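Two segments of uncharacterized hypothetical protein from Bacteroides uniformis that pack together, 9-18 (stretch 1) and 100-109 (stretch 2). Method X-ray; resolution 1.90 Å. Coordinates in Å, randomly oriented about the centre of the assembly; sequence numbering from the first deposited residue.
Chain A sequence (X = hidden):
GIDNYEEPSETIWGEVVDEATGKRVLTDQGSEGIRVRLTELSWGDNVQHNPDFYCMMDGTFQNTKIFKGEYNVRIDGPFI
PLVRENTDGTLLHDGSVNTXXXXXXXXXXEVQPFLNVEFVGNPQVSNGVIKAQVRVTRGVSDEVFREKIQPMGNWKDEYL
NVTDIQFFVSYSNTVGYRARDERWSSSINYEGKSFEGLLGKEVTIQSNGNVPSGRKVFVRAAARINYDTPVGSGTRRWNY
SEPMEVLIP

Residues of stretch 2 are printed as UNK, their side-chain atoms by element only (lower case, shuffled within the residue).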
# COMPACT_ATOMS: atom_id res chain seq x y z
N SER A 9 11.30 -17.15 -19.98
CA SER A 9 12.57 -17.19 -19.27
C SER A 9 13.13 -15.83 -18.87
O SER A 9 14.19 -15.79 -18.29
CB SER A 9 13.60 -17.94 -20.11
OG SER A 9 12.98 -18.98 -20.82
N GLU A 10 12.43 -14.72 -19.12
CA GLU A 10 12.98 -13.43 -18.79
C GLU A 10 12.46 -13.01 -17.43
O GLU A 10 11.41 -13.51 -16.96
CB GLU A 10 12.63 -12.37 -19.86
CG GLU A 10 12.72 -12.81 -21.33
CD GLU A 10 13.93 -13.62 -21.67
OE1 GLU A 10 15.03 -13.19 -21.33
OE2 GLU A 10 13.78 -14.68 -22.29
N THR A 11 13.15 -12.06 -16.81
CA THR A 11 12.82 -11.57 -15.48
C THR A 11 12.60 -10.06 -15.45
O THR A 11 13.39 -9.33 -16.02
CB THR A 11 14.00 -11.85 -14.50
OG1 THR A 11 14.14 -13.24 -14.34
CG2 THR A 11 13.75 -11.24 -13.13
N ILE A 12 11.56 -9.62 -14.75
CA ILE A 12 11.42 -8.22 -14.37
C ILE A 12 11.54 -8.11 -12.86
O ILE A 12 10.94 -8.89 -12.11
CB ILE A 12 10.10 -7.60 -14.89
CG1 ILE A 12 10.04 -6.10 -14.58
CG2 ILE A 12 8.88 -8.32 -14.32
CD1 ILE A 12 8.87 -5.38 -15.21
N TRP A 13 12.31 -7.11 -12.43
CA TRP A 13 12.43 -6.71 -11.05
C TRP A 13 12.05 -5.26 -10.98
O TRP A 13 12.38 -4.46 -11.85
CB TRP A 13 13.82 -6.95 -10.52
CG TRP A 13 14.02 -6.49 -9.10
CD1 TRP A 13 13.94 -7.25 -7.94
CD2 TRP A 13 14.34 -5.13 -8.62
NE1 TRP A 13 14.13 -6.48 -6.84
CE2 TRP A 13 14.42 -5.21 -7.18
CE3 TRP A 13 14.58 -3.89 -9.25
CZ2 TRP A 13 14.71 -4.11 -6.39
CZ3 TRP A 13 14.87 -2.80 -8.44
CH2 TRP A 13 14.95 -2.91 -7.04
N GLY A 14 11.31 -4.90 -9.95
CA GLY A 14 10.89 -3.54 -9.81
C GLY A 14 10.86 -3.08 -8.39
O GLY A 14 10.74 -3.90 -7.46
N GLU A 15 10.97 -1.78 -8.21
CA GLU A 15 10.71 -1.17 -6.88
C GLU A 15 9.76 0.00 -6.99
O GLU A 15 9.67 0.67 -8.05
CB GLU A 15 12.00 -0.75 -6.17
CG GLU A 15 12.83 0.19 -7.01
CD GLU A 15 14.11 0.68 -6.36
OE1 GLU A 15 14.22 0.75 -5.12
OE2 GLU A 15 15.00 1.04 -7.13
N VAL A 16 9.04 0.23 -5.88
CA VAL A 16 8.03 1.29 -5.79
C VAL A 16 8.45 2.24 -4.69
O VAL A 16 8.62 1.83 -3.54
CB VAL A 16 6.60 0.72 -5.58
CG1 VAL A 16 5.54 1.88 -5.49
CG2 VAL A 16 6.27 -0.29 -6.67
N VAL A 17 8.74 3.50 -5.08
CA VAL A 17 9.27 4.47 -4.18
C VAL A 17 8.43 5.77 -4.23
O VAL A 17 7.77 6.09 -5.20
CB VAL A 17 10.77 4.79 -4.42
CG1 VAL A 17 11.64 3.52 -4.37
CG2 VAL A 17 10.96 5.53 -5.75
N ASP A 18 8.49 6.49 -3.13
CA ASP A 18 7.79 7.75 -3.00
C ASP A 18 8.60 8.82 -3.78
O ASP A 18 9.74 9.09 -3.47
CB ASP A 18 7.72 8.07 -1.52
CG ASP A 18 7.08 9.42 -1.21
OD1 ASP A 18 6.60 10.10 -2.14
OD2 ASP A 18 7.10 9.82 -0.02
N UNK A 100 10.96 -3.00 -23.00
CA UNK A 100 11.39 -4.34 -23.36
C UNK A 100 11.60 -5.12 -22.07
O UNK A 100 12.07 -4.56 -21.09
c UNK A 100 12.71 -4.30 -24.13
o UNK A 100 14.63 -6.79 -26.10
o UNK A 100 15.01 -4.67 -25.68
c UNK A 100 13.18 -5.70 -24.57
c UNK A 100 14.36 -5.72 -25.52
N UNK A 101 11.24 -6.41 -22.05
CA UNK A 101 11.63 -7.29 -20.92
C UNK A 101 12.47 -8.38 -21.52
O UNK A 101 11.96 -9.17 -22.33
c UNK A 101 11.01 -8.73 -18.96
c UNK A 101 10.46 -7.86 -20.11
c UNK A 101 8.44 -7.11 -18.70
c UNK A 101 9.62 -6.70 -19.54
N UNK A 102 13.76 -8.39 -21.15
CA UNK A 102 14.79 -9.25 -21.79
C UNK A 102 15.94 -9.46 -20.81
O UNK A 102 16.40 -8.50 -20.21
o UNK A 102 16.13 -9.38 -23.78
c UNK A 102 15.36 -8.52 -23.00
N UNK A 103 16.42 -10.69 -20.63
CA UNK A 103 17.41 -10.96 -19.57
C UNK A 103 16.78 -10.64 -18.22
O UNK A 103 15.73 -11.19 -17.90
N UNK A 104 17.43 -9.79 -17.44
CA UNK A 104 16.80 -9.16 -16.27
C UNK A 104 16.57 -7.68 -16.59
O UNK A 104 17.51 -6.99 -17.00
c UNK A 104 17.66 -9.28 -14.98
c UNK A 104 16.89 -8.76 -13.75
o UNK A 104 17.95 -10.65 -14.75
N UNK A 105 15.35 -7.21 -16.42
CA UNK A 105 14.97 -5.84 -16.68
C UNK A 105 14.54 -5.28 -15.35
O UNK A 105 13.67 -5.84 -14.71
o UNK A 105 14.22 -6.32 -18.92
c UNK A 105 13.79 -5.81 -17.65
c UNK A 105 13.25 -4.42 -17.83
N UNK A 106 15.17 -4.19 -14.94
CA UNK A 106 14.87 -3.49 -13.68
C UNK A 106 14.05 -2.28 -13.98
O UNK A 106 14.35 -1.57 -14.94
c UNK A 106 19.35 -4.44 -11.49
c UNK A 106 18.40 -3.50 -12.19
n UNK A 106 20.67 -3.81 -11.15
c UNK A 106 16.15 -3.05 -13.01
c UNK A 106 17.09 -4.14 -12.58
N UNK A 107 13.01 -2.00 -13.19
CA UNK A 107 12.21 -0.81 -13.42
C UNK A 107 12.01 -0.15 -12.05
O UNK A 107 12.00 -0.82 -11.00
c UNK A 107 10.82 -1.12 -13.98
c UNK A 107 10.04 -2.05 -13.03
c UNK A 107 10.94 -1.72 -15.36
N UNK A 108 11.84 1.16 -12.06
CA UNK A 108 11.58 1.89 -10.82
C UNK A 108 10.36 2.75 -11.02
O UNK A 108 10.30 3.46 -12.03
n UNK A 108 15.32 6.01 -8.10
c UNK A 108 12.63 3.61 -9.23
c UNK A 108 13.98 4.12 -8.80
c UNK A 108 12.81 2.68 -10.43
c UNK A 108 13.93 5.58 -8.42
N UNK A 109 9.38 2.66 -10.10
CA UNK A 109 8.18 3.47 -10.15
C UNK A 109 8.23 4.50 -9.03
O UNK A 109 8.36 4.15 -7.87
c UNK A 109 6.47 1.91 -11.22
c UNK A 109 6.56 0.01 -12.69
c UNK A 109 5.59 2.52 -12.12
c UNK A 109 5.19 1.88 -13.28
c UNK A 109 5.68 0.60 -13.55
c UNK A 109 6.94 0.67 -11.51
c UNK A 109 6.92 2.61 -9.97

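Position 100 carries three carbons in a row, the third bearing two oxygens, and touches nothing on stretch 1: a carboxylate on a two-carbon arm, so Glu-100. Position 101 has four carbons forked at the first, one arm two carbons long; its CB points toward stretch 1 and its carbons reach Ile-12. This is Ile-101, whose CD1 lies 3.9 Å from Ile-12 CD1, an apolar contact in a buried setting.

Position 102 holds one carbon and one oxygen, with the CA-to-CB bond directed away from stretch 1; this is Ser-102. Position 103 has no side-chain atoms and a phi of 62°, a value that favours glycine; its backbone meets Glu-10 and Thr-11. In Gly-103 that exposed backbone is used twice, Gly-103 N donating to Glu-10 OE1 (2.9 Å) and Gly-103 O accepting from Thr-11 N (2.9 Å), so a carboxylate anchors the turn just where the strand pairing begins.

At position 104 the first carbon carries one oxygen and one carbon, and the latter meets the methyl of Thr-11: the beta-branched pattern of Thr-104, with Thr-104 CG2 4.0 Å from Thr-11 CG2. Position 105 repeats the pattern on the opposite sheet face, beside Ile-12, and is Thr-105. Here the hydroxyl works within its own stretch: Ser-102 N donates to Thr-105 OG1 at 3.1 Å, tying the turn to the strand.

Position 106 is four carbons in a row ending in nitrogen; its CB sits 4.2 Å from Trp-13 CE3, while the end of the chain leads away, hence Lys-106. Position 107 has one carbon carrying two more, which reach Ile-12 and fill the space beside Gly-14: Val-107. Its CG2 is 4.1 Å from Ile-12 CD1, and an ideal CB on Gly-14 would come within 2.9 Å of Val-107 CG2 and clash.

Position 108 is another unbranched four-carbon chain ending in nitrogen, packed against Glu-15: Lys-108, its CD 3.6 Å from Glu-15 OE2. Position 109 has one carbon leading to a six-carbon ring that leads away, leaving CB 4.4 Å from Val-16 CG2; it is Phe-109.

The contact works as a parallel strand pair whose axes cross at -19°. Odd-numbered residues supply the ladder, beginning at the loop residue Gly-103: Thr-11, Trp-13 and Glu-15 each donate N and accept at O, and Val-17 N closes it on Phe-109 O at 2.9 Å. Ile-12, Val-16, Thr-105, Val-107 and Phe-109 share one largely apolar face; Thr-11, Trp-13, Glu-15, Thr-104 and both lysines share the other. Seven backbone hydrogen bonds run along the register, with side chains on both faces.

Stretch 2 100-109: EISGTTKVKF
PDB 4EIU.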